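Local coordinates for protein oxidoreductase, zinc-binding dehydrogenase family (Myxococcus xanthus, PDB 5K1S) that acts as a medium-chain reductase in alternative de novo isovaleryl coenzyme A biosynthesis and binds zinc ions, at residues Cys54-Asn63 with Phe129-Tyr138; Ala251-Ser262 with Met272-Asn283. All coordinates share one frame; numbering follows the deposited sequence. Where two conformers were deposited one is given.

Interaction 1 of 2, residues Cys54-Asn63 with Phe129-Tyr138; sequences CGVCYHDVIN and FFGEELPGGY. With ZN (zinc ion), chain F.
H59 and E132 meet in a histidine-carboxylate hydrogen bond within the GroES-like domain of this medium-chain reductase, where the end of strand 46-56 and the start of helix 58-64 pack against the loop leading to strand 141-145. H59 NE2 reaches E132 OE2 at 2.7 Å, with an N-H...O angle of 163°. The oxygen lies in the imidazole plane, at the ring edge, while the carboxylate plane is turned only 27° from that of the ring. With CG of H59 anti to the backbone N (chi1 -173°), the ring is carried out to this oxygen; beside it the F129 ring lies nearly parallel but slid away, so the two barely overlap. One turn on, the N63 amide passes across E132 CG at a slant, its plane steeply turned from the carboxylate. N63 ND2 donates to G131 O at 2.7 Å, the acceptor lying in the amide plane but the donor standing above the carbonyl plane, and N63 OD1 bonds to T71, so both ends of the amide are satisfied.

D60 works in two directions. Its OD2 accepts from C57 N at 3.1 Å, above the carboxylate plane, and C57 SG accepts weakly from H59 N; C57 and D60 thus form a capping box at the start of the helix. C57 SG also binds the zinc ion at 2.5 Å, together with H79 and C166, so the residue that caps the helix is also a metal ligand. D60 OD2 further lies 2.8 Å from Y138 OH, with carboxylate and ring planes nearly perpendicular; this link is weak, and the hydroxyl also hydrogen-bonds with H343 NE2. Beside the CD1-CE1 edge of the same ring, C54 SG lies near the ring plane, 3.8 Å from Y138 CD1.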
loop_
_atom_site.group_PDB
_atom_site.type_symbol
_atom_site.label_atom_id
_atom_site.label_comp_id
_atom_site.label_asym_id
_atom_site.label_seq_id
_atom_site.Cartn_x
_atom_site.Cartn_y
_atom_site.Cartn_z
ATOM N N CYS A 54 -11.346 14.271 -28.512
ATOM C CA CYS A 54 -10.791 14.476 -27.179
ATOM C C CYS A 54 -11.825 14.059 -26.150
ATOM O O CYS A 54 -12.930 14.611 -26.116
ATOM C CB CYS A 54 -10.379 15.931 -26.952
ATOM S SG CYS A 54 -9.637 16.203 -25.324
ATOM N N GLY A 55 -11.464 13.095 -25.309
ATOM C CA GLY A 55 -12.376 12.636 -24.286
ATOM C C GLY A 55 -12.607 13.689 -23.219
ATOM O O GLY A 55 -11.716 14.461 -22.864
ATOM N N VAL A 56 -13.833 13.717 -22.707
ATOM C CA VAL A 56 -14.208 14.613 -21.620
ATOM C C VAL A 56 -14.055 13.840 -20.317
ATOM O O VAL A 56 -14.780 12.874 -20.066
ATOM C CB VAL A 56 -15.637 15.140 -21.789
ATOM C CG1 VAL A 56 -15.986 16.109 -20.660
ATOM C CG2 VAL A 56 -15.800 15.812 -23.145
ATOM N N CYS A 57 -13.104 14.264 -19.491
ATOM C CA CYS A 57 -12.846 13.657 -18.194
ATOM C C CYS A 57 -13.253 14.628 -17.093
ATOM O O CYS A 57 -13.030 15.836 -17.212
ATOM C CB CYS A 57 -11.365 13.289 -18.058
ATOM S SG CYS A 57 -10.911 12.583 -16.471
ATOM N N TYR A 58 -13.860 14.100 -16.025
ATOM C CA TYR A 58 -14.296 14.963 -14.931
ATOM C C TYR A 58 -13.146 15.808 -14.400
ATOM O O TYR A 58 -13.367 16.904 -13.873
ATOM C CB TYR A 58 -14.901 14.133 -13.799
ATOM C CG TYR A 58 -15.440 14.979 -12.668
ATOM C CD1 TYR A 58 -16.707 15.542 -12.740
ATOM C CD2 TYR A 58 -14.679 15.224 -11.533
ATOM C CE1 TYR A 58 -17.203 16.320 -11.712
ATOM C CE2 TYR A 58 -15.168 16.001 -10.499
ATOM C CZ TYR A 58 -16.430 16.545 -10.594
ATOM O OH TYR A 58 -16.923 17.320 -9.567
ATOM N N HIS A 59 -11.915 15.306 -14.520
ATOM C CA HIS A 59 -10.737 16.127 -14.264
ATOM C C HIS A 59 -10.852 17.476 -14.966
ATOM O O HIS A 59 -10.469 18.510 -14.410
ATOM C CB HIS A 59 -9.493 15.369 -14.732
ATOM C CG HIS A 59 -8.197 16.028 -14.377
ATOM N ND1 HIS A 59 -7.578 15.845 -13.159
ATOM C CD2 HIS A 59 -7.388 16.849 -15.089
ATOM C CE1 HIS A 59 -6.450 16.531 -13.132
ATOM N NE2 HIS A 59 -6.311 17.148 -14.292
ATOM N N ASP A 60 -11.393 17.481 -16.190
ATOM C CA ASP A 60 -11.552 18.727 -16.936
ATOM C C ASP A 60 -12.517 19.673 -16.234
ATOM O O ASP A 60 -12.346 20.895 -16.284
ATOM C CB ASP A 60 -12.045 18.436 -18.354
ATOM C CG ASP A 60 -11.082 17.569 -19.144
ATOM O OD1 ASP A 60 -9.865 17.605 -18.855
ATOM O OD2 ASP A 60 -11.545 16.856 -20.058
ATOM N N VAL A 61 -13.555 19.126 -15.595
ATOM C CA VAL A 61 -14.485 19.957 -14.835
ATOM C C VAL A 61 -13.744 20.683 -13.722
ATOM O O VAL A 61 -13.837 21.908 -13.581
ATOM C CB VAL A 61 -15.637 19.101 -14.276
ATOM C CG1 VAL A 61 -16.553 19.940 -13.389
ATOM C CG2 VAL A 61 -16.428 18.463 -15.409
ATOM N N ILE A 62 -12.997 19.931 -12.911
ATOM C CA ILE A 62 -12.230 20.533 -11.826
ATOM C C ILE A 62 -11.306 21.607 -12.381
ATOM O O ILE A 62 -11.211 22.715 -11.839
ATOM C CB ILE A 62 -11.444 19.451 -11.062
ATOM C CG1 ILE A 62 -12.383 18.345 -10.565
ATOM C CG2 ILE A 62 -10.703 20.064 -9.882
ATOM C CD1 ILE A 62 -11.664 17.125 -10.031
ATOM N N ASN A 63 -10.623 21.295 -13.482
ATOM C CA ASN A 63 -9.739 22.263 -14.122
ATOM C C ASN A 63 -10.498 23.528 -14.501
ATOM O O ASN A 63 -10.030 24.646 -14.251
ATOM C CB ASN A 63 -9.095 21.621 -15.354
ATOM C CG ASN A 63 -7.956 22.446 -15.925
ATOM O OD1 ASN A 63 -7.440 23.355 -15.278
ATOM N ND2 ASN A 63 -7.552 22.118 -17.142
ATOM N N PHE A 129 0.732 18.716 -17.267
ATOM C CA PHE A 129 -0.466 18.026 -17.719
ATOM C C PHE A 129 -0.954 18.623 -19.031
ATOM O O PHE A 129 -0.793 19.819 -19.290
ATOM C CB PHE A 129 -1.579 18.125 -16.671
ATOM C CG PHE A 129 -1.538 17.047 -15.624
ATOM C CD1 PHE A 129 -0.625 17.100 -14.586
ATOM C CD2 PHE A 129 -2.433 15.990 -15.667
ATOM C CE1 PHE A 129 -0.596 16.109 -13.616
ATOM C CE2 PHE A 129 -2.410 14.999 -14.702
ATOM C CZ PHE A 129 -1.493 15.060 -13.675
ATOM N N PHE A 130 -1.554 17.777 -19.863
ATOM C CA PHE A 130 -2.255 18.273 -21.037
ATOM C C PHE A 130 -3.553 18.947 -20.610
ATOM O O PHE A 130 -4.294 18.430 -19.772
ATOM C CB PHE A 130 -2.542 17.134 -22.014
ATOM C CG PHE A 130 -1.327 16.645 -22.743
ATOM C CD1 PHE A 130 -0.535 15.644 -22.208
ATOM C CD2 PHE A 130 -0.976 17.186 -23.969
ATOM C CE1 PHE A 130 0.586 15.197 -22.880
ATOM C CE2 PHE A 130 0.146 16.745 -24.642
ATOM C CZ PHE A 130 0.926 15.749 -24.098
ATOM N N GLY A 131 -3.820 20.118 -21.183
ATOM C CA GLY A 131 -4.959 20.909 -20.770
ATOM C C GLY A 131 -4.710 21.786 -19.566
ATOM O O GLY A 131 -5.652 22.419 -19.072
ATOM N N GLU A 132 -3.473 21.841 -19.072
ATOM C CA GLU A 132 -3.130 22.694 -17.942
ATOM C C GLU A 132 -1.915 23.548 -18.286
ATOM O O GLU A 132 -2.059 24.602 -18.910
ATOM C CB GLU A 132 -2.885 21.844 -16.693
ATOM C CG GLU A 132 -4.146 21.152 -16.192
ATOM C CD GLU A 132 -3.865 20.074 -15.168
ATOM O OE1 GLU A 132 -2.921 20.238 -14.365
ATOM O OE2 GLU A 132 -4.587 19.054 -15.172
ATOM N N GLU A 133 -0.713 23.113 -17.902
ATOM C CA GLU A 133 0.477 23.902 -18.202
ATOM C C GLU A 133 0.719 24.001 -19.702
ATOM O O GLU A 133 1.259 25.006 -20.177
ATOM C CB GLU A 133 1.701 23.303 -17.508
ATOM C CG GLU A 133 1.489 22.985 -16.038
ATOM C CD GLU A 133 2.788 22.933 -15.258
ATOM O OE1 GLU A 133 3.630 23.838 -15.439
ATOM O OE2 GLU A 133 2.973 21.983 -14.467
ATOM N N LEU A 134 0.330 22.977 -20.460
ATOM C CA LEU A 134 0.427 23.046 -21.908
ATOM C C LEU A 134 -0.944 22.793 -22.530
ATOM O O LEU A 134 -1.767 22.073 -21.955
ATOM C CB LEU A 134 1.453 22.046 -22.460
ATOM C CG LEU A 134 1.392 20.597 -21.989
ATOM C CD1 LEU A 134 0.410 19.814 -22.828
ATOM C CD2 LEU A 134 2.770 19.957 -22.048
ATOM N N PRO A 135 -1.222 23.380 -23.696
ATOM C CA PRO A 135 -2.590 23.351 -24.227
ATOM C C PRO A 135 -3.113 21.933 -24.414
ATOM O O PRO A 135 -2.358 20.992 -24.670
ATOM C CB PRO A 135 -2.465 24.082 -25.568
ATOM C CG PRO A 135 -1.255 24.934 -25.422
ATOM C CD PRO A 135 -0.315 24.151 -24.564
ATOM N N GLY A 136 -4.434 21.797 -24.306
ATOM C CA GLY A 136 -5.093 20.511 -24.323
ATOM C C GLY A 136 -5.694 20.170 -25.673
ATOM O O GLY A 136 -5.367 20.766 -26.706
ATOM N N GLY A 137 -6.596 19.192 -25.659
ATOM C CA GLY A 137 -7.199 18.650 -26.858
ATOM C C GLY A 137 -8.562 19.202 -27.212
ATOM O O GLY A 137 -9.187 18.697 -28.153
ATOM N N TYR A 138 -9.056 20.205 -26.487
ATOM C CA TYR A 138 -10.299 20.872 -26.865
ATOM C C TYR A 138 -10.056 21.797 -28.050
ATOM O O TYR A 138 -10.374 22.990 -27.991
ATOM C CB TYR A 138 -10.881 21.677 -25.697
ATOM C CG TYR A 138 -11.474 20.857 -24.575
ATOM C CD1 TYR A 138 -11.316 19.474 -24.526
ATOM C CD2 TYR A 138 -12.204 21.473 -23.563
ATOM C CE1 TYR A 138 -11.857 18.734 -23.506
ATOM C CE2 TYR A 138 -12.753 20.736 -22.536
ATOM C CZ TYR A 138 -12.573 19.364 -22.519
ATOM O OH TYR A 138 -13.099 18.592 -21.519
HETATM ZN ZN ZN F . -8.597 11.959 -17.140
#

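Interaction 2 of 2, residues Ala251-Ser262 with Met272-Asn283; sequences AGVDVAVEIVGS and MAPGGRVVVVGN
A256 and V279 lie on adjacent parallel strands, and backbone hydrogen bonds alternate between these strands: R277 N to D254 O, A256 N to R277 O, V279 N to A256 O at 2.8 Å, E258 N to V279 O, V281 N to E258 O. Before them, A273 N bonds to V253 O.

Apolar contacts come next. The M272 chain, bent at both chi2 and chi3, lays its SD across V253 CG2 at 3.4 Å and beside A256 CB at 3.5 Å. V255 CG2 meets V279 CG2, and I259 CG1 runs alongside V281 CG1. The two strands belong to the parallel sheet of the Rossmann-type domain, with helix 262-270 making the beta-alpha-beta crossover between them.

Among polar and charged groups, the extended R277 chain sets its guanidinium face over V255 CB, while NE bonds to G179 O and NH2 pairs with E185. E258, bent at chi2, turns OE2 to G261 N (2.9 Å) and to T190 OG1. N283 OD1 accepts from S262 N at 2.7 Å, and its ND2 reaches G287 O. With a leucine in place of N283, S262 N would probably be left without this acceptor, and G287 O without its donor.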
loop_
_atom_site.group_PDB
_atom_site.type_symbol
_atom_site.label_atom_id
_atom_site.label_comp_id
_atom_site.label_asym_id
_atom_site.label_seq_id
_atom_site.Cartn_x
_atom_site.Cartn_y
_atom_site.Cartn_z
ATOM N N ALA A 251 -13.363 -17.484 2.042
ATOM C CA ALA A 251 -11.919 -17.327 1.925
ATOM C C ALA A 251 -11.491 -15.877 1.755
ATOM O O ALA A 251 -10.399 -15.507 2.205
ATOM C CB ALA A 251 -11.394 -18.148 0.744
ATOM N N GLY A 252 -12.320 -15.050 1.129
ATOM C CA GLY A 252 -11.930 -13.696 0.794
ATOM C C GLY A 252 -11.391 -13.607 -0.618
ATOM O O GLY A 252 -11.429 -14.561 -1.402
ATOM N N VAL A 253 -10.873 -12.427 -0.946
ATOM C CA VAL A 253 -10.314 -12.169 -2.266
ATOM C C VAL A 253 -8.805 -12.004 -2.144
ATOM O O VAL A 253 -8.268 -11.656 -1.087
ATOM C CB VAL A 253 -10.947 -10.933 -2.937
ATOM C CG1 VAL A 253 -12.424 -11.177 -3.208
ATOM C CG2 VAL A 253 -10.753 -9.692 -2.078
ATOM N N ASP A 254 -8.113 -12.265 -3.255
ATOM C CA ASP A 254 -6.663 -12.123 -3.285
ATOM C C ASP A 254 -6.250 -10.668 -3.472
ATOM O O ASP A 254 -5.297 -10.203 -2.837
ATOM C CB ASP A 254 -6.076 -12.986 -4.404
ATOM C CG ASP A 254 -6.389 -14.458 -4.228
ATOM O OD1 ASP A 254 -7.440 -14.907 -4.730
ATOM O OD2 ASP A 254 -5.582 -15.167 -3.590
ATOM N N VAL A 255 -6.954 -9.938 -4.335
ATOM C CA VAL A 255 -6.645 -8.545 -4.627
ATOM C C VAL A 255 -7.953 -7.785 -4.786
ATOM O O VAL A 255 -8.980 -8.351 -5.170
ATOM C CB VAL A 255 -5.767 -8.410 -5.894
ATOM C CG1 VAL A 255 -6.439 -9.075 -7.084
ATOM C CG2 VAL A 255 -5.458 -6.947 -6.200
ATOM N N ALA A 256 -7.911 -6.488 -4.481
ATOM C CA ALA A 256 -9.074 -5.620 -4.601
ATOM C C ALA A 256 -8.679 -4.342 -5.325
ATOM O O ALA A 256 -7.641 -3.746 -5.021
ATOM C CB ALA A 256 -9.664 -5.287 -3.228
ATOM N N VAL A 257 -9.506 -3.931 -6.279
ATOM C CA VAL A 257 -9.315 -2.688 -7.018
ATOM C C VAL A 257 -10.280 -1.672 -6.416
ATOM O O VAL A 257 -11.480 -1.690 -6.704
ATOM C CB VAL A 257 -9.551 -2.879 -8.518
ATOM C CG1 VAL A 257 -9.355 -1.567 -9.263
ATOM C CG2 VAL A 257 -8.621 -3.953 -9.066
ATOM N N GLU A 258 -9.756 -0.780 -5.578
ATOM C CA GLU A 258 -10.581 0.183 -4.850
ATOM C C GLU A 258 -10.675 1.465 -5.668
ATOM O O GLU A 258 -9.806 2.335 -5.586
ATOM C CB GLU A 258 -10.002 0.445 -3.464
ATOM C CG GLU A 258 -10.795 1.451 -2.641
ATOM C CD GLU A 258 -12.232 1.018 -2.404
ATOM O OE1 GLU A 258 -12.488 0.320 -1.399
ATOM O OE2 GLU A 258 -13.104 1.372 -3.224
ATOM N N ILE A 259 -11.741 1.582 -6.457
ATOM C CA ILE A 259 -11.980 2.785 -7.250
ATOM C C ILE A 259 -12.787 3.810 -6.467
ATOM O O ILE A 259 -12.506 5.009 -6.528
ATOM C CB ILE A 259 -12.686 2.410 -8.569
ATOM C CG1 ILE A 259 -11.809 1.468 -9.398
ATOM C CG2 ILE A 259 -13.029 3.668 -9.370
ATOM C CD1 ILE A 259 -12.510 0.875 -10.606
ATOM N N VAL A 260 -13.807 3.359 -5.734
ATOM C CA VAL A 260 -14.657 4.284 -4.990
ATOM C C VAL A 260 -13.838 5.026 -3.942
ATOM O O VAL A 260 -13.845 6.261 -3.882
ATOM C CB VAL A 260 -15.839 3.531 -4.354
ATOM C CG1 VAL A 260 -16.709 4.481 -3.547
ATOM C CG2 VAL A 260 -16.665 2.831 -5.426
ATOM N N GLY A 261 -13.128 4.284 -3.097
ATOM C CA GLY A 261 -12.326 4.883 -2.050
ATOM C C GLY A 261 -12.955 4.773 -0.675
ATOM O O GLY A 261 -13.303 3.677 -0.227
ATOM N N SER A 262 -13.125 5.919 -0.006
ATOM C CA SER A 262 -13.537 5.920 1.395
ATOM C C SER A 262 -14.883 5.233 1.593
ATOM O O SER A 262 -15.095 4.549 2.603
ATOM C CB SER A 262 -13.596 7.357 1.916
ATOM O OG SER A 262 -14.457 8.156 1.123
ATOM N N MET A 272 -10.926 -8.930 2.363
ATOM C CA MET A 272 -9.649 -9.416 1.859
ATOM C C MET A 272 -9.245 -10.709 2.551
ATOM O O MET A 272 -9.402 -10.856 3.766
ATOM C CB MET A 272 -8.550 -8.370 2.066
ATOM C CG MET A 272 -8.823 -7.031 1.408
ATOM S SD MET A 272 -9.142 -7.172 -0.359
ATOM C CE MET A 272 -7.557 -7.765 -0.953
ATOM N N ALA A 273 -8.712 -11.640 1.768
ATOM C CA ALA A 273 -8.145 -12.861 2.308
ATOM C C ALA A 273 -6.766 -12.583 2.899
ATOM O O ALA A 273 -6.148 -11.557 2.603
ATOM C CB ALA A 273 -8.046 -13.921 1.217
ATOM N N PRO A 274 -6.260 -13.479 3.745
ATOM C CA PRO A 274 -4.930 -13.267 4.329
ATOM C C PRO A 274 -3.878 -13.024 3.257
ATOM O O PRO A 274 -3.811 -13.734 2.251
ATOM C CB PRO A 274 -4.672 -14.567 5.096
ATOM C CG PRO A 274 -6.029 -15.084 5.423
ATOM C CD PRO A 274 -6.903 -14.699 4.264
ATOM N N GLY A 275 -3.050 -12.006 3.478
ATOM C CA GLY A 275 -2.026 -11.650 2.518
ATOM C C GLY A 275 -2.533 -10.940 1.284
ATOM O O GLY A 275 -1.751 -10.701 0.359
ATOM N N GLY A 276 -3.818 -10.598 1.237
ATOM C CA GLY A 276 -4.352 -9.902 0.087
ATOM C C GLY A 276 -3.814 -8.491 -0.031
ATOM O O GLY A 276 -3.264 -7.917 0.910
ATOM N N ARG A 277 -3.985 -7.918 -1.222
ATOM C CA ARG A 277 -3.464 -6.594 -1.528
ATOM C C ARG A 277 -4.566 -5.739 -2.137
ATOM O O ARG A 277 -5.266 -6.181 -3.052
ATOM C CB ARG A 277 -2.264 -6.684 -2.479
ATOM C CG ARG A 277 -2.549 -7.411 -3.780
ATOM C CD ARG A 277 -1.264 -7.801 -4.486
ATOM N NE ARG A 277 -1.516 -8.364 -5.810
ATOM C CZ ARG A 277 -1.878 -9.623 -6.037
ATOM N NH1 ARG A 277 -2.040 -10.469 -5.029
ATOM N NH2 ARG A 277 -2.084 -10.037 -7.279
ATOM N N VAL A 278 -4.713 -4.520 -1.625
ATOM C CA VAL A 278 -5.710 -3.567 -2.100
ATOM C C VAL A 278 -4.987 -2.505 -2.915
ATOM O O VAL A 278 -4.082 -1.832 -2.407
ATOM C CB VAL A 278 -6.485 -2.933 -0.935
ATOM C CG1 VAL A 278 -7.476 -1.893 -1.448
ATOM C CG2 VAL A 278 -7.199 -4.006 -0.134
ATOM N N VAL A 279 -5.389 -2.347 -4.170
ATOM C CA VAL A 279 -4.804 -1.356 -5.063
ATOM C C VAL A 279 -5.759 -0.170 -5.115
ATOM O O VAL A 279 -6.841 -0.256 -5.707
ATOM C CB VAL A 279 -4.547 -1.932 -6.461
ATOM C CG1 VAL A 279 -3.759 -0.939 -7.302
ATOM C CG2 VAL A 279 -3.803 -3.257 -6.361
ATOM N N VAL A 280 -5.365 0.937 -4.498
ATOM C CA VAL A 280 -6.218 2.114 -4.388
ATOM C C VAL A 280 -5.912 3.045 -5.554
ATOM O O VAL A 280 -4.759 3.441 -5.757
ATOM C CB VAL A 280 -6.009 2.830 -3.046
ATOM C CG1 VAL A 280 -7.019 3.959 -2.887
ATOM C CG2 VAL A 280 -6.117 1.843 -1.891
ATOM N N VAL A 281 -6.945 3.395 -6.318
ATOM C CA VAL A 281 -6.789 4.321 -7.435
ATOM C C VAL A 281 -7.754 5.495 -7.385
ATOM O O VAL A 281 -7.498 6.522 -8.040
ATOM C CB VAL A 281 -6.928 3.568 -8.780
ATOM C CG1 VAL A 281 -8.313 2.955 -8.923
ATOM C CG2 VAL A 281 -6.612 4.486 -9.960
ATOM N N GLY A 282 -8.852 5.432 -6.630
ATOM C CA GLY A 282 -9.835 6.493 -6.648
ATOM C C GLY A 282 -10.401 6.765 -5.269
ATOM O O GLY A 282 -10.393 5.907 -4.383
ATOM N N ASN A 283 -10.894 7.997 -5.108
ATOM C CA ASN A 283 -11.602 8.414 -3.894
ATOM C C ASN A 283 -12.676 9.415 -4.334
ATOM O O ASN A 283 -12.453 10.628 -4.329
ATOM C CB ASN A 283 -10.658 9.021 -2.867
ATOM C CG ASN A 283 -11.240 9.007 -1.468
ATOM O OD1 ASN A 283 -12.101 8.184 -1.149
ATOM N ND2 ASN A 283 -10.777 9.921 -0.625
#

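Interaction 1 comes first along the chain and closes before interaction 2 opens; their centres lie 29 Å apart, on opposite sides of the chain's centre, and their nearest atoms are about 9 Å apart without touching. They share no sheet. The first joins a strand of the mixed sheet and a helix of the GroES-like domain to a loop, whereas the second pairs neighbouring strands of the six-stranded parallel sheet. Helix 165-178 links the two regions: C166 completes the zinc site of interaction 1, and T170 and T174 pack on V281, whose side chain lies about 11 Å from a zinc ion. Such a two-domain plan is consistent with the family, in which the parallel-sheet domain binds the nucleotide.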